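Local coordinates for protein probable amidase (Thermus thermophilus, PDB 2DC0) that is a probable amidase of the amidase signature family, an alpha/beta protein built round a large mixed beta-sheet and found here as a two-chain assembly, at residues A196-D204 with L288-H297; R248-F257 with L351-P359. All coordinates share one frame; numbering follows the deposited sequence.

Contact 1: residues A196-D204 with L288-H297; sequences ALPLSRSTD and LVRYEAARIH
Glu292, on helix 281-296, reaches into the turn formed by residues 200-204 and holds it through both carboxylate oxygens. Ser200 OG donates to Glu292 OE1 over 2.6 Å, coming from well above the carboxylate plane. Ser202 N meets Glu292 OE1 at its syn lone pair, a long (3.3 Å) but nearly straight bond. Ser202 OG donates to Glu292 OE2 over 2.8 Å, on the syn side but somewhat out of the carboxylate plane, and Tyr327 OH is a further partner of OE2. With chi1 of Ser202 at 69°, its OG lies between backbone N and carbonyl carbon, turned to the carboxylate. Arg334 also bonds Ser202 OG, and this nearby arginine may favour the ionised carboxylate. Packing is tight where the loop backbone lies on the helix: Leu199 O makes a CA-H...O contact with Ala293, and Leu199 CD1 presses on Ala293 CB at 3.6 Å. Towards the helix end Pro198 and Ile296 are partly exposed. Pro198 CG rests on Ile296 CD1 at 3.8 Å, while a water in the plane of the imidazole bridges Pro198 O and His297 NE2. On this more open side Arg201 NH1 forms a salt bridge with Asp329 of the second subunit. The contact joins the loop between strands 182-185 and 206-210 to helix 281-296, which also packs against helices 310-321 and 324-345.

Contact 2: residues R248-F257 with L351-P359; sequences RLGVEVRKAF and LLLPVQPLP
This is a largely apolar helix-on-strand contact, in which Val253 and Phe257 of helix 251-263, with Leu249 just before it, cover the end of strand 350-354 and the proline-rich segment that follows. The short helix and strand segments run closer to antiparallel than parallel, at 146°, with their axes 9.3 Å apart. Pro354 is central to the contact: its CD sits 3.8 Å from the centroid of the Phe257 ring, 8° off the normal, a CH-pi contact over the face. The CG of Phe257 is anti to its backbone N (chi1 -175°), which carries the ring out over the proline. Val253 CG1 meets Pro354 CB at 3.8 Å; Leu249 CD2 reaches Pro354 CG. Strand 350-354 lies between strands 237-240 and 406-413 in the large mixed sheet of the amidase fold, and helix 251-263 packs against this part of it. At the helix start, the N-cap residue Gly250 donates its N-H to Pro357 O over 2.8 Å, the donor tilted out of the carbonyl plane. A water donates to the same oxygen and accepts from Val253 N. Leu358 CD2 closes on Gly250 CA at 3.7 Å. Leu352 O and Gln356 O are buried here without a polar partner in the model.

In the fold
Both contacts are buried, and the centres of contacts 1 and 2 lie about 17 and 18 Å from the centre of the chain; their own centres are 29 Å apart and they do not touch. They share no helix or strand, though their segments alternate along the sequence. Contact 1 sets an irregular loop on a helix near the second subunit, and its chemistry is that of a buried carboxylate gripped by serine hydroxyls and a backbone N-H, with apolar packing beside it. Contact 2, which no other chain of the assembly touches, sets a helix on the main sheet and relies on proline, valine, leucine and phenylalanine, with one direct backbone hydrogen bond across it. A water bridges the two segments in each.

Contact 1: residues A196-D204 with L288-H297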
loop_
_atom_site.group_PDB
_atom_site.type_symbol
_atom_site.label_atom_id
_atom_site.label_comp_id
_atom_site.label_asym_id
_atom_site.label_seq_id
_atom_site.Cartn_x
_atom_site.Cartn_y
_atom_site.Cartn_z
ATOM N N ALA A 196 0.129 21.412 -8.157
ATOM C CA ALA A 196 1.508 21.551 -7.716
ATOM C C ALA A 196 2.438 20.762 -8.629
ATOM O O ALA A 196 2.043 19.746 -9.210
ATOM C CB ALA A 196 1.652 21.052 -6.284
ATOM N N LEU A 197 3.674 21.229 -8.757
ATOM C CA LEU A 197 4.648 20.540 -9.588
ATOM C C LEU A 197 4.954 19.196 -8.940
ATOM O O LEU A 197 5.398 19.138 -7.800
ATOM C CB LEU A 197 5.942 21.344 -9.691
ATOM C CG LEU A 197 7.069 20.613 -10.417
ATOM C CD1 LEU A 197 6.729 20.485 -11.905
ATOM C CD2 LEU A 197 8.367 21.374 -10.241
ATOM N N PRO A 198 4.711 18.096 -9.656
ATOM C CA PRO A 198 4.998 16.790 -9.059
ATOM C C PRO A 198 6.451 16.331 -9.225
ATOM O O PRO A 198 7.196 16.854 -10.058
ATOM C CB PRO A 198 4.012 15.867 -9.772
ATOM C CG PRO A 198 3.918 16.474 -11.148
ATOM C CD PRO A 198 3.895 17.969 -10.879
ATOM N N LEU A 199 6.863 15.379 -8.394
ATOM C CA LEU A 199 8.196 14.802 -8.502
ATOM C C LEU A 199 7.874 13.345 -8.816
ATOM O O LEU A 199 8.142 12.852 -9.908
ATOM C CB LEU A 199 8.961 14.901 -7.183
ATOM C CG LEU A 199 10.354 14.252 -7.177
ATOM C CD1 LEU A 199 11.255 14.895 -8.224
ATOM C CD2 LEU A 199 10.970 14.402 -5.787
ATOM N N SER A 200 7.276 12.675 -7.839
ATOM C CA SER A 200 6.844 11.294 -7.974
ATOM C C SER A 200 5.379 11.307 -7.550
ATOM O O SER A 200 5.078 11.353 -6.362
ATOM C CB SER A 200 7.643 10.389 -7.040
ATOM O OG SER A 200 7.076 9.089 -6.999
ATOM N N ARG A 201 4.470 11.283 -8.519
ATOM C CA ARG A 201 3.048 11.317 -8.211
ATOM C C ARG A 201 2.558 10.251 -7.235
ATOM O O ARG A 201 1.650 10.517 -6.455
ATOM C CB ARG A 201 2.226 11.231 -9.498
ATOM C CG ARG A 201 2.310 12.463 -10.394
ATOM C CD ARG A 201 1.649 12.180 -11.734
ATOM N NE ARG A 201 0.255 11.775 -11.571
ATOM C CZ ARG A 201 -0.419 11.042 -12.454
ATOM N NH1 ARG A 201 0.175 10.628 -13.569
ATOM N NH2 ARG A 201 -1.685 10.722 -12.221
ATOM N N SER A 202 3.142 9.055 -7.267
ATOM C CA SER A 202 2.690 7.991 -6.371
ATOM C C SER A 202 3.436 7.969 -5.041
ATOM O O SER A 202 3.214 7.085 -4.212
ATOM C CB SER A 202 2.817 6.620 -7.052
ATOM O OG SER A 202 4.170 6.248 -7.229
ATOM N N THR A 203 4.307 8.951 -4.829
ATOM C CA THR A 203 5.072 9.010 -3.594
ATOM C C THR A 203 5.113 10.403 -2.965
ATOM O O THR A 203 5.485 10.542 -1.792
ATOM C CB THR A 203 6.513 8.517 -3.834
ATOM O OG1 THR A 203 6.472 7.263 -4.527
ATOM C CG2 THR A 203 7.233 8.326 -2.516
ATOM N N ASP A 204 4.736 11.431 -3.733
ATOM C CA ASP A 204 4.735 12.815 -3.219
ATOM C C ASP A 204 3.692 12.999 -2.110
ATOM O O ASP A 204 2.645 12.351 -2.116
ATOM C CB ASP A 204 4.380 13.836 -4.315
ATOM C CG ASP A 204 5.456 14.005 -5.369
ATOM O OD1 ASP A 204 6.614 13.577 -5.161
ATOM O OD2 ASP A 204 5.127 14.597 -6.424
ATOM N N LEU A 288 12.123 3.938 -8.379
ATOM C CA LEU A 288 10.733 4.312 -8.565
ATOM C C LEU A 288 10.562 5.822 -8.726
ATOM O O LEU A 288 9.914 6.279 -9.663
ATOM C CB LEU A 288 9.896 3.795 -7.387
ATOM C CG LEU A 288 8.384 3.758 -7.626
ATOM C CD1 LEU A 288 7.703 2.806 -6.648
ATOM C CD2 LEU A 288 7.834 5.166 -7.490
ATOM N N VAL A 289 11.155 6.591 -7.816
ATOM C CA VAL A 289 11.057 8.045 -7.852
ATOM C C VAL A 289 11.778 8.667 -9.055
ATOM O O VAL A 289 11.216 9.517 -9.744
ATOM C CB VAL A 289 11.604 8.660 -6.532
ATOM C CG1 VAL A 289 11.801 10.175 -6.681
ATOM C CG2 VAL A 289 10.611 8.387 -5.392
ATOM N N ARG A 290 13.017 8.258 -9.308
ATOM C CA ARG A 290 13.756 8.818 -10.442
ATOM C C ARG A 290 13.051 8.530 -11.763
ATOM O O ARG A 290 13.047 9.375 -12.660
ATOM C CB ARG A 290 15.182 8.268 -10.480
ATOM C CG ARG A 290 16.043 8.811 -9.350
ATOM C CD ARG A 290 17.458 8.298 -9.426
ATOM N NE ARG A 290 18.315 8.942 -8.440
ATOM C CZ ARG A 290 19.566 8.576 -8.190
ATOM N NH1 ARG A 290 20.101 7.563 -8.859
ATOM N NH2 ARG A 290 20.278 9.221 -7.274
ATOM N N TYR A 291 12.453 7.346 -11.883
ATOM C CA TYR A 291 11.741 6.994 -13.105
ATOM C C TYR A 291 10.580 7.957 -13.322
ATOM O O TYR A 291 10.434 8.524 -14.408
ATOM C CB TYR A 291 11.188 5.568 -13.038
ATOM C CG TYR A 291 10.423 5.165 -14.289
ATOM C CD1 TYR A 291 11.089 4.648 -15.401
ATOM C CD2 TYR A 291 9.041 5.341 -14.374
ATOM C CE1 TYR A 291 10.399 4.317 -16.572
ATOM C CE2 TYR A 291 8.338 5.013 -15.539
ATOM C CZ TYR A 291 9.029 4.503 -16.632
ATOM O OH TYR A 291 8.350 4.187 -17.783
ATOM N N GLU A 292 9.750 8.137 -12.295
ATOM C CA GLU A 292 8.596 9.030 -12.407
ATOM C C GLU A 292 9.020 10.483 -12.593
ATOM O O GLU A 292 8.434 11.202 -13.405
ATOM C CB GLU A 292 7.678 8.918 -11.170
ATOM C CG GLU A 292 7.019 7.546 -10.985
ATOM C CD GLU A 292 5.922 7.533 -9.910
ATOM O OE1 GLU A 292 5.795 8.511 -9.145
ATOM O OE2 GLU A 292 5.188 6.527 -9.827
ATOM N N ALA A 293 10.041 10.909 -11.850
ATOM C CA ALA A 293 10.519 12.287 -11.935
ATOM C C ALA A 293 11.080 12.607 -13.317
ATOM O O ALA A 293 10.858 13.696 -13.854
ATOM C CB ALA A 293 11.581 12.540 -10.867
ATOM N N ALA A 294 11.811 11.659 -13.892
ATOM C CA ALA A 294 12.390 11.875 -15.210
ATOM C C ALA A 294 11.304 12.048 -16.275
ATOM O O ALA A 294 11.466 12.830 -17.208
ATOM C CB ALA A 294 13.309 10.717 -15.578
ATOM N N ARG A 295 10.198 11.328 -16.139
ATOM C CA ARG A 295 9.139 11.442 -17.126
ATOM C C ARG A 295 8.405 12.777 -17.001
ATOM O O ARG A 295 7.803 13.258 -17.961
ATOM C CB ARG A 295 8.177 10.254 -17.012
ATOM C CG ARG A 295 8.878 8.889 -17.183
ATOM C CD ARG A 295 9.705 8.879 -18.469
ATOM N NE ARG A 295 10.442 7.642 -18.755
ATOM C CZ ARG A 295 11.449 7.160 -18.029
ATOM N NH1 ARG A 295 11.856 7.791 -16.932
ATOM N NH2 ARG A 295 12.098 6.073 -18.438
ATOM N N ILE A 296 8.458 13.388 -15.823
ATOM C CA ILE A 296 7.819 14.686 -15.636
ATOM C C ILE A 296 8.609 15.764 -16.366
ATOM O O ILE A 296 8.039 16.629 -17.021
ATOM C CB ILE A 296 7.771 15.086 -14.157
ATOM C CG1 ILE A 296 6.838 14.142 -13.399
ATOM C CG2 ILE A 296 7.331 16.548 -14.027
ATOM C CD1 ILE A 296 5.341 14.128 -13.817
ATOM N N HIS A 297 9.930 15.698 -16.243
ATOM C CA HIS A 297 10.821 16.685 -16.843
ATOM C C HIS A 297 11.504 16.198 -18.109
ATOM O O HIS A 297 12.519 16.755 -18.526
ATOM C CB HIS A 297 11.880 17.084 -15.819
ATOM C CG HIS A 297 11.305 17.645 -14.558
ATOM N ND1 HIS A 297 10.883 18.952 -14.450
ATOM C CD2 HIS A 297 11.031 17.061 -13.366
ATOM C CE1 HIS A 297 10.372 19.151 -13.247
ATOM N NE2 HIS A 297 10.450 18.018 -12.570
HETATM O O HOH W 1 9.921 17.863 -9.848
#

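Contact 2: residues R248-F257 with L351-P359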
loop_
_atom_site.group_PDB
_atom_site.type_symbol
_atom_site.label_atom_id
_atom_site.label_comp_id
_atom_site.label_asym_id
_atom_site.label_seq_id
_atom_site.Cartn_x
_atom_site.Cartn_y
_atom_site.Cartn_z
ATOM N N ARG A 248 23.095 2.502 11.005
ATOM C CA ARG A 248 22.685 3.647 10.199
ATOM C C ARG A 248 22.611 4.979 10.938
ATOM O O ARG A 248 22.180 5.984 10.379
ATOM C CB ARG A 248 21.351 3.346 9.510
ATOM C CG ARG A 248 21.448 2.195 8.506
ATOM C CD ARG A 248 20.360 2.267 7.450
ATOM N NE ARG A 248 20.409 1.155 6.499
ATOM C CZ ARG A 248 21.224 1.072 5.449
ATOM N NH1 ARG A 248 22.092 2.041 5.182
ATOM N NH2 ARG A 248 21.161 0.011 4.649
ATOM N N LEU A 249 23.042 4.990 12.193
ATOM C CA LEU A 249 23.033 6.212 12.985
ATOM C C LEU A 249 24.461 6.624 13.319
ATOM O O LEU A 249 25.364 5.789 13.345
ATOM C CB LEU A 249 22.264 5.988 14.291
ATOM C CG LEU A 249 20.774 5.667 14.171
ATOM C CD1 LEU A 249 20.184 5.462 15.555
ATOM C CD2 LEU A 249 20.067 6.797 13.448
ATOM N N GLY A 250 24.667 7.916 13.555
ATOM C CA GLY A 250 25.983 8.379 13.941
ATOM C C GLY A 250 26.068 8.100 15.434
ATOM O O GLY A 250 25.042 8.068 16.108
ATOM N N VAL A 251 27.271 7.884 15.954
ATOM C CA VAL A 251 27.464 7.594 17.379
ATOM C C VAL A 251 26.725 8.521 18.356
ATOM O O VAL A 251 26.131 8.046 19.327
ATOM C CB VAL A 251 28.973 7.608 17.749
ATOM C CG1 VAL A 251 29.149 7.425 19.254
ATOM C CG2 VAL A 251 29.699 6.483 17.006
ATOM N N GLU A 252 26.764 9.829 18.106
ATOM C CA GLU A 252 26.111 10.789 18.999
ATOM C C GLU A 252 24.583 10.754 18.962
ATOM O O GLU A 252 23.934 10.928 19.994
ATOM C CB GLU A 252 26.592 12.219 18.711
ATOM C CG GLU A 252 28.077 12.480 18.998
ATOM C CD GLU A 252 28.516 11.987 20.376
ATOM O OE1 GLU A 252 27.869 12.340 21.387
ATOM O OE2 GLU A 252 29.521 11.252 20.448
ATOM N N VAL A 253 24.007 10.555 17.781
ATOM C CA VAL A 253 22.555 10.489 17.667
ATOM C C VAL A 253 22.107 9.169 18.284
ATOM O O VAL A 253 21.046 9.085 18.907
ATOM C CB VAL A 253 22.107 10.601 16.190
ATOM C CG1 VAL A 253 20.637 10.227 16.039
ATOM C CG2 VAL A 253 22.325 12.036 15.705
ATOM N N ARG A 254 22.935 8.143 18.127
ATOM C CA ARG A 254 22.636 6.840 18.708
ATOM C C ARG A 254 22.501 7.013 20.217
ATOM O O ARG A 254 21.596 6.463 20.839
ATOM C CB ARG A 254 23.774 5.863 18.425
ATOM C CG ARG A 254 23.576 4.501 19.052
ATOM C CD ARG A 254 23.236 3.506 17.972
ATOM N NE ARG A 254 21.902 2.966 18.117
ATOM C CZ ARG A 254 21.308 2.224 17.192
ATOM N NH1 ARG A 254 21.940 1.948 16.055
ATOM N NH2 ARG A 254 20.091 1.751 17.409
ATOM N N LYS A 255 23.422 7.773 20.803
ATOM C CA LYS A 255 23.404 8.010 22.243
ATOM C C LYS A 255 22.176 8.807 22.672
ATOM O O LYS A 255 21.541 8.488 23.681
ATOM C CB LYS A 255 24.691 8.729 22.670
ATOM C CG LYS A 255 25.935 7.848 22.505
ATOM C CD LYS A 255 27.237 8.644 22.539
ATOM C CE LYS A 255 27.476 9.305 23.885
ATOM N NZ LYS A 255 28.805 9.989 23.888
ATOM N N ALA A 256 21.833 9.838 21.906
ATOM C CA ALA A 256 20.662 10.644 22.241
ATOM C C ALA A 256 19.395 9.798 22.152
ATOM O O ALA A 256 18.531 9.868 23.023
ATOM C CB ALA A 256 20.556 11.840 21.303
ATOM N N PHE A 257 19.288 8.991 21.102
ATOM C CA PHE A 257 18.111 8.155 20.922
ATOM C C PHE A 257 17.991 7.131 22.048
ATOM O O PHE A 257 16.893 6.896 22.576
ATOM C CB PHE A 257 18.176 7.447 19.570
ATOM C CG PHE A 257 16.941 6.656 19.237
ATOM C CD1 PHE A 257 15.691 7.265 19.198
ATOM C CD2 PHE A 257 17.034 5.305 18.926
ATOM C CE1 PHE A 257 14.556 6.540 18.851
ATOM C CE2 PHE A 257 15.906 4.573 18.578
ATOM C CZ PHE A 257 14.663 5.190 18.541
ATOM N N LEU A 351 5.913 3.859 15.693
ATOM C CA LEU A 351 7.319 3.517 15.665
ATOM C C LEU A 351 8.046 4.814 15.969
ATOM O O LEU A 351 7.550 5.899 15.658
ATOM C CB LEU A 351 7.746 3.023 14.278
ATOM C CG LEU A 351 7.001 1.820 13.699
ATOM C CD1 LEU A 351 7.685 1.366 12.416
ATOM C CD2 LEU A 351 6.973 0.697 14.721
ATOM N N LEU A 352 9.210 4.687 16.594
ATOM C CA LEU A 352 10.065 5.819 16.920
ATOM C C LEU A 352 11.452 5.528 16.363
ATOM O O LEU A 352 11.944 4.405 16.463
ATOM C CB LEU A 352 10.195 6.005 18.432
ATOM C CG LEU A 352 9.006 6.492 19.253
ATOM C CD1 LEU A 352 9.462 6.764 20.690
ATOM C CD2 LEU A 352 8.455 7.773 18.627
ATOM N N LEU A 353 12.072 6.544 15.773
ATOM C CA LEU A 353 13.426 6.438 15.228
ATOM C C LEU A 353 13.868 7.841 14.836
ATOM O O LEU A 353 13.044 8.673 14.465
ATOM C CB LEU A 353 13.462 5.529 13.994
ATOM C CG LEU A 353 12.679 5.982 12.755
ATOM C CD1 LEU A 353 13.352 5.456 11.478
ATOM C CD2 LEU A 353 11.251 5.473 12.857
ATOM N N PRO A 354 15.171 8.128 14.921
ATOM C CA PRO A 354 15.651 9.460 14.552
ATOM C C PRO A 354 15.270 9.784 13.110
ATOM O O PRO A 354 15.068 8.881 12.292
ATOM C CB PRO A 354 17.161 9.341 14.723
ATOM C CG PRO A 354 17.296 8.334 15.807
ATOM C CD PRO A 354 16.281 7.289 15.397
ATOM N N VAL A 355 15.175 11.069 12.798
ATOM C CA VAL A 355 14.830 11.483 11.447
ATOM C C VAL A 355 16.120 11.693 10.652
ATOM O O VAL A 355 16.093 11.808 9.428
ATOM C CB VAL A 355 14.019 12.796 11.455
ATOM C CG1 VAL A 355 14.929 13.975 11.752
ATOM C CG2 VAL A 355 13.316 12.975 10.120
ATOM N N GLN A 356 17.244 11.727 11.367
ATOM C CA GLN A 356 18.562 11.936 10.777
ATOM C C GLN A 356 19.612 11.167 11.598
ATOM O O GLN A 356 19.438 10.957 12.802
ATOM C CB GLN A 356 18.889 13.434 10.802
ATOM C CG GLN A 356 18.833 14.008 12.219
ATOM C CD GLN A 356 18.723 15.513 12.252
ATOM O OE1 GLN A 356 19.702 16.235 12.050
ATOM N NE2 GLN A 356 17.520 15.997 12.491
ATOM N N PRO A 357 20.711 10.738 10.961
ATOM C CA PRO A 357 21.762 9.999 11.672
ATOM C C PRO A 357 22.782 10.913 12.335
ATOM O O PRO A 357 23.533 10.487 13.214
ATOM C CB PRO A 357 22.400 9.175 10.567
ATOM C CG PRO A 357 22.353 10.145 9.404
ATOM C CD PRO A 357 20.931 10.677 9.502
ATOM N N LEU A 358 22.787 12.169 11.906
ATOM C CA LEU A 358 23.733 13.161 12.398
ATOM C C LEU A 358 23.136 14.562 12.310
ATOM O O LEU A 358 22.141 14.781 11.617
ATOM C CB LEU A 358 24.987 13.140 11.510
ATOM C CG LEU A 358 25.789 11.842 11.342
ATOM C CD1 LEU A 358 26.460 11.839 9.981
ATOM C CD2 LEU A 358 26.808 11.722 12.463
ATOM N N PRO A 359 23.733 15.529 13.027
ATOM C CA PRO A 359 23.198 16.889 12.944
ATOM C C PRO A 359 23.530 17.386 11.540
ATOM O O PRO A 359 24.355 16.783 10.848
ATOM C CB PRO A 359 23.971 17.634 14.032
ATOM C CG PRO A 359 25.287 16.899 14.065
ATOM C CD PRO A 359 24.846 15.456 13.990
HETATM O O HOH W 2 25.341 11.429 15.289
#